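Local coordinates for protein 11S globulin (Wrightia tinctoria, PDB 5WXU) that probably serves as a hexameric seed storage protein and binds the plant hormone auxin, which it appears to sequester, at residues Thr309-Tyr321 with Ser332-Ile344. Sequence-based numbering, arbitrary orientation.
Sequences TSRGGTVSTLNSY and SANREYLYPNAMI. With PO4 (phosphate ion), chain O.
Two hydrogens converge on the carbonyl oxygen of R335: S316 N reaches O at 2.8 Å, and a water donates to the same O. That water also donates to T314 OG1, 2.6 Å away, and bonds S316 OG, tying two side chains on the same face of strand 313-318 to the backbone of strand 332-338. With CG anti to the backbone N (chi1 -176°) and a bend at chi3, the R335 chain brings one face of its guanidinium beside this water, which is displaced toward the rim. NE bonds L299 O, while NH1 forms salt bridges with E404 and with E273 of a second subunit; that same glutamate bonds T314 OG1, so the buried charge is probably well compensated.

Around this point the backbones pair antiparallel: T314/Y337, S316/R335 and L318/A333 each exchange two N-H...O bonds, the L318 N to A333 O bond being bent, at 138°. V315 and E336 lie side by side on the other face, where V315 CG2 also meets I344 CD1 at 4.1 Å. The ladder runs on to G313/L338, a non-hydrogen-bonded pair; on the other side of strand 313-318, G312 and G313 both face T309 in a classic bulge. Y339 N bonds G312 O at 2.9 Å from above the carbonyl plane, and the Y339 ring turns an edge to G312, its CD2 3.4 Å from G312 C. G313's phi of 143° suits a residue without a side chain, and its CA lies 3.1 Å from Y337 O. Y339 opens a type II turn through A342, leading into strand 343-349 of another sheet. The result is a pair of adjacent antiparallel strands in the C-terminal cupin β-barrel of an 11S globulin.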
ATOM      1  N   THR B 309      17.232  23.598  20.575  1.00 18.67           N
ATOM      2  CA  THR B 309      18.506  24.242  20.759  1.00 18.92           C
ATOM      3  C   THR B 309      18.409  25.078  22.014  1.00 19.83           C
ATOM      4  O   THR B 309      17.555  25.965  22.129  1.00 19.75           O
ATOM      5  CB  THR B 309      18.840  25.072  19.556  1.00 20.30           C
ATOM      6  OG1 THR B 309      18.981  24.215  18.392  1.00 17.31           O
ATOM      7  CG2 THR B 309      20.239  25.847  19.785  1.00 20.90           C
ATOM      8  N   SER B 310      19.284  24.779  22.966  1.00 18.07           N
ATOM      9  CA  SER B 310      19.330  25.497  24.198  1.00 21.10           C
ATOM     10  C   SER B 310      19.572  26.990  23.919  1.00 19.36           C
ATOM     11  O   SER B 310      20.400  27.368  23.061  1.00 20.15           O
ATOM     12  CB  SER B 310      20.457  24.878  25.022  1.00 24.44           C
ATOM     13  OG  SER B 310      20.615  25.593  26.182  1.00 31.37           O
ATOM     14  N   ARG B 311      18.802  27.823  24.626  1.00 21.96           N
ATOM     15  CA  ARG B 311      18.808  29.296  24.366  1.00 24.85           C
ATOM     16  C   ARG B 311      18.200  29.769  23.046  1.00 25.19           C
ATOM     17  O   ARG B 311      18.174  30.980  22.767  1.00 20.41           O
ATOM     18  CB  ARG B 311      20.235  29.894  24.502  1.00 31.91           C
ATOM     19  CG  ARG B 311      20.956  29.432  25.775  1.00 36.89           C
ATOM     20  CD  ARG B 311      22.275  30.140  26.009  1.00 43.85           C
ATOM     21  NE  ARG B 311      22.814  29.774  27.333  1.00 53.52           N
ATOM     22  CZ  ARG B 311      23.959  30.232  27.860  1.00 60.71           C
ATOM     23  NH1 ARG B 311      24.738  31.078  27.192  1.00 69.00           N
ATOM     24  NH2 ARG B 311      24.326  29.847  29.077  1.00 59.64           N
ATOM     25  N   GLY B 312      17.754  28.832  22.194  1.00 22.10           N
ATOM     26  CA  GLY B 312      17.229  29.167  20.900  1.00 21.43           C
ATOM     27  C   GLY B 312      15.724  28.893  20.845  1.00 21.48           C
ATOM     28  O   GLY B 312      14.954  29.752  20.479  1.00 20.69           O
ATOM     29  N   GLY B 313      15.332  27.672  21.125  1.00 18.48           N
ATOM     30  CA  GLY B 313      13.903  27.287  21.242  1.00 19.95           C
ATOM     31  C   GLY B 313      13.658  25.874  20.679  1.00 19.25           C
ATOM     32  O   GLY B 313      14.579  25.027  20.664  1.00 17.99           O
ATOM     33  N   THR B 314      12.399  25.653  20.297  1.00 18.61           N
ATOM     34  CA  THR B 314      11.883  24.316  19.905  1.00 16.75           C
ATOM     35  C   THR B 314      11.067  24.363  18.634  1.00 19.27           C
ATOM     36  O   THR B 314      10.378  25.318  18.331  1.00 15.65           O
ATOM     37  CB  THR B 314      10.985  23.693  20.995  1.00 19.17           C
ATOM     38  OG1 THR B 314       9.887  24.561  21.362  1.00 17.63           O
ATOM     39  CG2 THR B 314      11.743  23.432  22.231  1.00 19.26           C
ATOM     40  N   VAL B 315      11.135  23.228  17.946  1.00 16.24           N
ATOM     41  CA  VAL B 315      10.154  22.832  16.931  1.00 16.70           C
ATOM     42  C   VAL B 315       9.452  21.550  17.360  1.00 19.17           C
ATOM     43  O   VAL B 315      10.114  20.541  17.710  1.00 17.77           O
ATOM     44  CB  VAL B 315      10.814  22.659  15.537  1.00 16.15           C
ATOM     45  CG1 VAL B 315       9.740  22.384  14.497  1.00 18.56           C
ATOM     46  CG2 VAL B 315      11.459  23.935  15.136  1.00 19.28           C
ATOM     47  N   SER B 316       8.100  21.546  17.278  1.00 18.01           N
ATOM     48  CA  SER B 316       7.301  20.359  17.657  1.00 18.17           C
ATOM     49  C   SER B 316       6.433  20.082  16.421  1.00 21.04           C
ATOM     50  O   SER B 316       5.565  20.885  16.026  1.00 19.15           O
ATOM     51  CB  SER B 316       6.497  20.561  18.916  1.00 18.55           C
ATOM     52  OG  SER B 316       7.353  21.003  19.927  1.00 17.39           O
ATOM     53  N   THR B 317       6.825  19.002  15.725  1.00 21.03           N
ATOM     54  CA  THR B 317       6.218  18.618  14.420  1.00 23.79           C
ATOM     55  C   THR B 317       5.032  17.645  14.590  1.00 25.03           C
ATOM     56  O   THR B 317       4.936  16.889  15.565  1.00 30.19           O
ATOM     57  CB  THR B 317       7.204  17.842  13.551  1.00 30.22           C
ATOM     58  OG1 THR B 317       7.417  16.532  14.153  1.00 39.19           O
ATOM     59  CG2 THR B 317       8.441  18.620  13.283  1.00 32.57           C
ATOM     60  N   LEU B 318       4.071  17.741  13.670  1.00 19.44           N
ATOM     61  CA  LEU B 318       2.904  16.907  13.794  1.00 19.16           C
ATOM     62  C   LEU B 318       2.624  16.406  12.366  1.00 20.54           C
ATOM     63  O   LEU B 318       2.149  17.165  11.495  1.00 18.51           O
ATOM     64  CB  LEU B 318       1.687  17.629  14.326  1.00 19.95           C
ATOM     65  CG  LEU B 318       0.414  16.802  14.524  1.00 22.06           C
ATOM     66  CD1 LEU B 318       0.718  15.746  15.560  1.00 26.99           C
ATOM     67  CD2 LEU B 318      -0.734  17.698  14.926  1.00 23.92           C
ATOM     68  N   ASN B 319       2.985  15.146  12.078  1.00 17.07           N
ATOM     69  CA  ASN B 319       2.727  14.600  10.762  1.00 15.86           C
ATOM     70  C   ASN B 319       2.254  13.136  10.940  1.00 15.33           C
ATOM     71  O   ASN B 319       1.953  12.702  12.058  1.00 16.27           O
ATOM     72  CB  ASN B 319       4.018  14.604   9.869  1.00 16.79           C
ATOM     73  CG  ASN B 319       5.201  13.986  10.580  1.00 20.96           C
ATOM     74  OD1 ASN B 319       5.163  12.798  11.053  1.00 20.55           O
ATOM     75  ND2 ASN B 319       6.240  14.840  10.791  1.00 25.95           N
ATOM     76  N   SER B 320       2.077  12.492   9.815  1.00 15.92           N
ATOM     77  CA  SER B 320       1.532  11.139   9.818  1.00 15.61           C
ATOM     78  C   SER B 320       2.411  10.063  10.466  1.00 17.94           C
ATOM     79  O   SER B 320       1.958   8.979  10.696  1.00 19.99           O
ATOM     80  CB  SER B 320       1.047  10.759   8.452  1.00 17.42           C
ATOM     81  OG  SER B 320       2.088  10.837   7.507  1.00 19.68           O
ATOM     82  N   TYR B 321       3.626  10.384  10.844  1.00 17.21           N
ATOM     83  CA  TYR B 321       4.410   9.482  11.691  1.00 16.98           C
ATOM     84  C   TYR B 321       4.043   9.573  13.181  1.00 18.53           C
ATOM     85  O   TYR B 321       4.540   8.830  14.029  1.00 19.20           O
ATOM     86  CB  TYR B 321       5.889   9.691  11.501  1.00 18.94           C
ATOM     87  CG  TYR B 321       6.393   9.277  10.174  1.00 19.31           C
ATOM     88  CD1 TYR B 321       6.486   7.935   9.835  1.00 29.93           C
ATOM     89  CD2 TYR B 321       6.900  10.199   9.302  1.00 21.76           C
ATOM     90  CE1 TYR B 321       7.002   7.554   8.610  1.00 30.76           C
ATOM     91  CE2 TYR B 321       7.416   9.833   8.077  1.00 22.49           C
ATOM     92  CZ  TYR B 321       7.480   8.508   7.747  1.00 27.73           C
ATOM     93  OH  TYR B 321       7.992   8.129   6.508  1.00 29.93           O
ATOM     94  N   SER B 332      -0.161  18.536   7.645  1.00 14.56           N
ATOM     95  CA  SER B 332       0.839  18.446   8.695  1.00 16.04           C
ATOM     96  C   SER B 332       0.725  19.738   9.506  1.00 16.27           C
ATOM     97  O   SER B 332       0.203  20.728   8.998  1.00 17.28           O
ATOM     98  CB  SER B 332       2.272  18.460   8.100  1.00 16.40           C
ATOM     99  OG  SER B 332       2.588  17.452   7.180  1.00 27.27           O
ATOM    100  N   ALA B 333       1.350  19.738  10.674  1.00 15.08           N
ATOM    101  CA  ALA B 333       1.487  21.003  11.431  1.00 16.12           C
ATOM    102  C   ALA B 333       2.688  21.003  12.274  1.00 17.29           C
ATOM    103  O   ALA B 333       3.377  20.037  12.345  1.00 17.64           O
ATOM    104  CB  ALA B 333       0.240  21.172  12.311  1.00 17.27           C
ATOM    105  N   ASN B 334       3.035  22.174  12.796  1.00 16.97           N
ATOM    106  CA  ASN B 334       4.128  22.328  13.777  1.00 17.17           C
ATOM    107  C   ASN B 334       3.843  23.489  14.715  1.00 17.63           C
ATOM    108  O   ASN B 334       3.022  24.312  14.408  1.00 19.12           O
ATOM    109  CB  ASN B 334       5.489  22.389  13.108  1.00 19.54           C
ATOM    110  CG  ASN B 334       5.759  23.712  12.434  1.00 23.80           C
ATOM    111  OD1 ASN B 334       5.499  24.744  13.026  1.00 35.91           O
ATOM    112  ND2 ASN B 334       6.307  23.695  11.246  1.00 30.42           N
ATOM    113  N   ARG B 335       4.531  23.478  15.842  1.00 17.90           N
ATOM    114  CA  ARG B 335       4.585  24.581  16.790  1.00 17.90           C
ATOM    115  C   ARG B 335       6.034  24.965  16.829  1.00 18.28           C
ATOM    116  O   ARG B 335       6.895  24.078  17.102  1.00 19.50           O
ATOM    117  CB  ARG B 335       4.104  24.181  18.166  1.00 18.90           C
ATOM    118  CG  ARG B 335       4.102  25.444  19.063  1.00 20.34           C
ATOM    119  CD  ARG B 335       3.578  25.207  20.474  1.00 24.14           C
ATOM    120  NE  ARG B 335       4.520  24.453  21.266  1.00 28.87           N
ATOM    121  CZ  ARG B 335       5.412  24.951  22.139  1.00 25.23           C
ATOM    122  NH1 ARG B 335       5.472  26.240  22.450  1.00 27.26           N
ATOM    123  NH2 ARG B 335       6.182  24.079  22.766  1.00 27.64           N
ATOM    124  N   GLU B 336       6.335  26.262  16.651  1.00 16.18           N
ATOM    125  CA  GLU B 336       7.702  26.733  16.817  1.00 17.67           C
ATOM    126  C   GLU B 336       7.694  27.756  17.929  1.00 18.34           C
ATOM    127  O   GLU B 336       6.823  28.632  18.003  1.00 20.34           O
ATOM    128  CB  GLU B 336       8.222  27.400  15.545  1.00 19.92           C
ATOM    129  CG  GLU B 336       8.281  26.542  14.305  1.00 22.22           C
ATOM    130  CD  GLU B 336       8.781  27.349  13.098  1.00 34.98           C
ATOM    131  OE1 GLU B 336       8.543  28.560  13.069  1.00 33.70           O
ATOM    132  OE2 GLU B 336       9.401  26.765  12.187  1.00 39.96           O
ATOM    133  N   TYR B 337       8.641  27.603  18.848  1.00 21.48           N
ATOM    134  CA  TYR B 337       8.833  28.524  19.972  1.00 20.84           C
ATOM    135  C   TYR B 337      10.271  29.028  19.889  1.00 22.69           C
ATOM    136  O   TYR B 337      11.209  28.275  19.956  1.00 20.70           O
ATOM    137  CB  TYR B 337       8.486  27.870  21.299  1.00 22.76           C
ATOM    138  CG  TYR B 337       8.544  28.852  22.403  1.00 29.43           C
ATOM    139  CD1 TYR B 337       7.500  29.777  22.597  1.00 41.80           C
ATOM    140  CD2 TYR B 337       9.675  28.953  23.183  1.00 39.29           C
ATOM    141  CE1 TYR B 337       7.577  30.773  23.589  1.00 47.05           C
ATOM    142  CE2 TYR B 337       9.779  29.923  24.168  1.00 46.00           C
ATOM    143  CZ  TYR B 337       8.731  30.821  24.381  1.00 55.17           C
ATOM    144  OH  TYR B 337       8.873  31.736  25.394  1.00 61.71           O
ATOM    145  N   LEU B 338      10.418  30.338  19.738  1.00 19.83           N
ATOM    146  CA  LEU B 338      11.702  30.980  19.730  1.00 19.83           C
ATOM    147  C   LEU B 338      11.870  31.861  20.934  1.00 21.60           C
ATOM    148  O   LEU B 338      11.031  32.684  21.248  1.00 18.51           O
ATOM    149  CB  LEU B 338      11.920  31.805  18.460  1.00 22.67           C
ATOM    150  CG  LEU B 338      11.942  30.993  17.167  1.00 21.76           C
ATOM    151  CD1 LEU B 338      11.990  31.935  15.981  1.00 25.76           C
ATOM    152  CD2 LEU B 338      13.102  30.012  17.146  1.00 21.76           C
ATOM    153  N   TYR B 339      13.025  31.681  21.575  1.00 20.71           N
ATOM    154  CA  TYR B 339      13.467  32.623  22.570  1.00 23.37           C
ATOM    155  C   TYR B 339      13.804  33.968  21.988  1.00 22.01           C
ATOM    156  O   TYR B 339      14.025  34.152  20.787  1.00 20.83           O
ATOM    157  CB  TYR B 339      14.644  32.059  23.352  1.00 26.21           C
ATOM    158  CG  TYR B 339      14.290  30.867  24.218  1.00 31.43           C
ATOM    159  CD1 TYR B 339      13.444  31.021  25.314  1.00 40.63           C
ATOM    160  CD2 TYR B 339      14.800  29.630  23.984  1.00 37.05           C
ATOM    161  CE1 TYR B 339      13.107  29.943  26.113  1.00 47.79           C
ATOM    162  CE2 TYR B 339      14.486  28.532  24.776  1.00 38.80           C
ATOM    163  CZ  TYR B 339      13.631  28.674  25.824  1.00 47.92           C
ATOM    164  OH  TYR B 339      13.325  27.559  26.592  1.00 56.30           O
ATOM    165  N   PRO B 340      13.933  34.982  22.891  1.00 20.92           N
ATOM    166  CA  PRO B 340      14.155  36.279  22.283  1.00 22.66           C
ATOM    167  C   PRO B 340      15.367  36.359  21.374  1.00 20.95           C
ATOM    168  O   PRO B 340      16.413  35.851  21.712  1.00 22.09           O
ATOM    169  CB  PRO B 340      14.293  37.216  23.509  1.00 23.97           C
ATOM    170  CG  PRO B 340      13.443  36.599  24.510  1.00 22.66           C
ATOM    171  CD  PRO B 340      13.545  35.069  24.296  1.00 23.57           C
ATOM    172  N   ASN B 341      15.210  36.979  20.207  1.00 19.84           N
ATOM    173  CA  ASN B 341      16.260  37.110  19.205  1.00 22.38           C
ATOM    174  C   ASN B 341      16.758  35.828  18.482  1.00 20.99           C
ATOM    175  O   ASN B 341      17.631  35.927  17.605  1.00 23.05           O
ATOM    176  CB  ASN B 341      17.477  37.819  19.773  1.00 28.54           C
ATOM    177  CG  ASN B 341      17.094  39.118  20.472  1.00 31.36           C
ATOM    178  OD1 ASN B 341      17.419  39.314  21.652  1.00 36.53           O
ATOM    179  ND2 ASN B 341      16.389  39.971  19.762  1.00 31.56           N
ATOM    180  N   ALA B 342      16.179  34.675  18.820  1.00 18.75           N
ATOM    181  CA  ALA B 342      16.549  33.387  18.161  1.00 20.51           C
ATOM    182  C   ALA B 342      15.914  33.310  16.760  1.00 21.81           C
ATOM    183  O   ALA B 342      14.950  34.084  16.416  1.00 22.30           O
ATOM    184  CB  ALA B 342      16.082  32.246  19.054  1.00 19.21           C
ATOM    185  N   MET B 343      16.478  32.441  15.894  1.00 19.74           N
ATOM    186  CA  MET B 343      16.034  32.335  14.494  1.00 20.21           C
ATOM    187  C   MET B 343      15.720  30.877  14.176  1.00 21.66           C
ATOM    188  O   MET B 343      16.223  29.947  14.856  1.00 19.43           O
ATOM    189  CB  MET B 343      17.120  32.787  13.528  1.00 24.10           C
ATOM    190  CG  MET B 343      17.348  34.283  13.630  1.00 27.60           C
ATOM    191  SD  MET B 343      18.808  34.607  12.609  1.00 33.92           S
ATOM    192  CE  MET B 343      18.298  36.015  11.676  1.00 39.11           C
ATOM    193  N   ILE B 344      14.805  30.703  13.223  1.00 20.14           N
ATOM    194  CA  ILE B 344      14.744  29.452  12.504  1.00 21.42           C
ATOM    195  C   ILE B 344      15.647  29.635  11.291  1.00 20.41           C
ATOM    196  O   ILE B 344      15.682  30.727  10.659  1.00 21.27           O
ATOM    197  CB  ILE B 344      13.311  29.101  12.060  1.00 22.46           C
ATOM    198  CG1 ILE B 344      12.352  28.905  13.244  1.00 26.26           C
ATOM    199  CG2 ILE B 344      13.296  27.799  11.290  1.00 22.94           C
ATOM    200  CD1 ILE B 344      12.629  27.744  14.159  1.00 24.67           C
TER
HETATM  201  P   PO4 O 502       9.433  10.696   4.597  1.00 34.01           P
HETATM  202  O1  PO4 O 502       8.278   9.719   4.685  1.00 30.81           O
HETATM  203  O2  PO4 O 502       9.161  12.051   5.160  1.00 32.08           O
HETATM  204  O3  PO4 O 502      10.477   9.939   5.427  1.00 43.52           O
HETATM  205  O4  PO4 O 502       9.793  10.788   3.117  1.00 40.18           O
HETATM  206  O   HOH W   1       8.042  23.834  19.686  1.00 25.23           O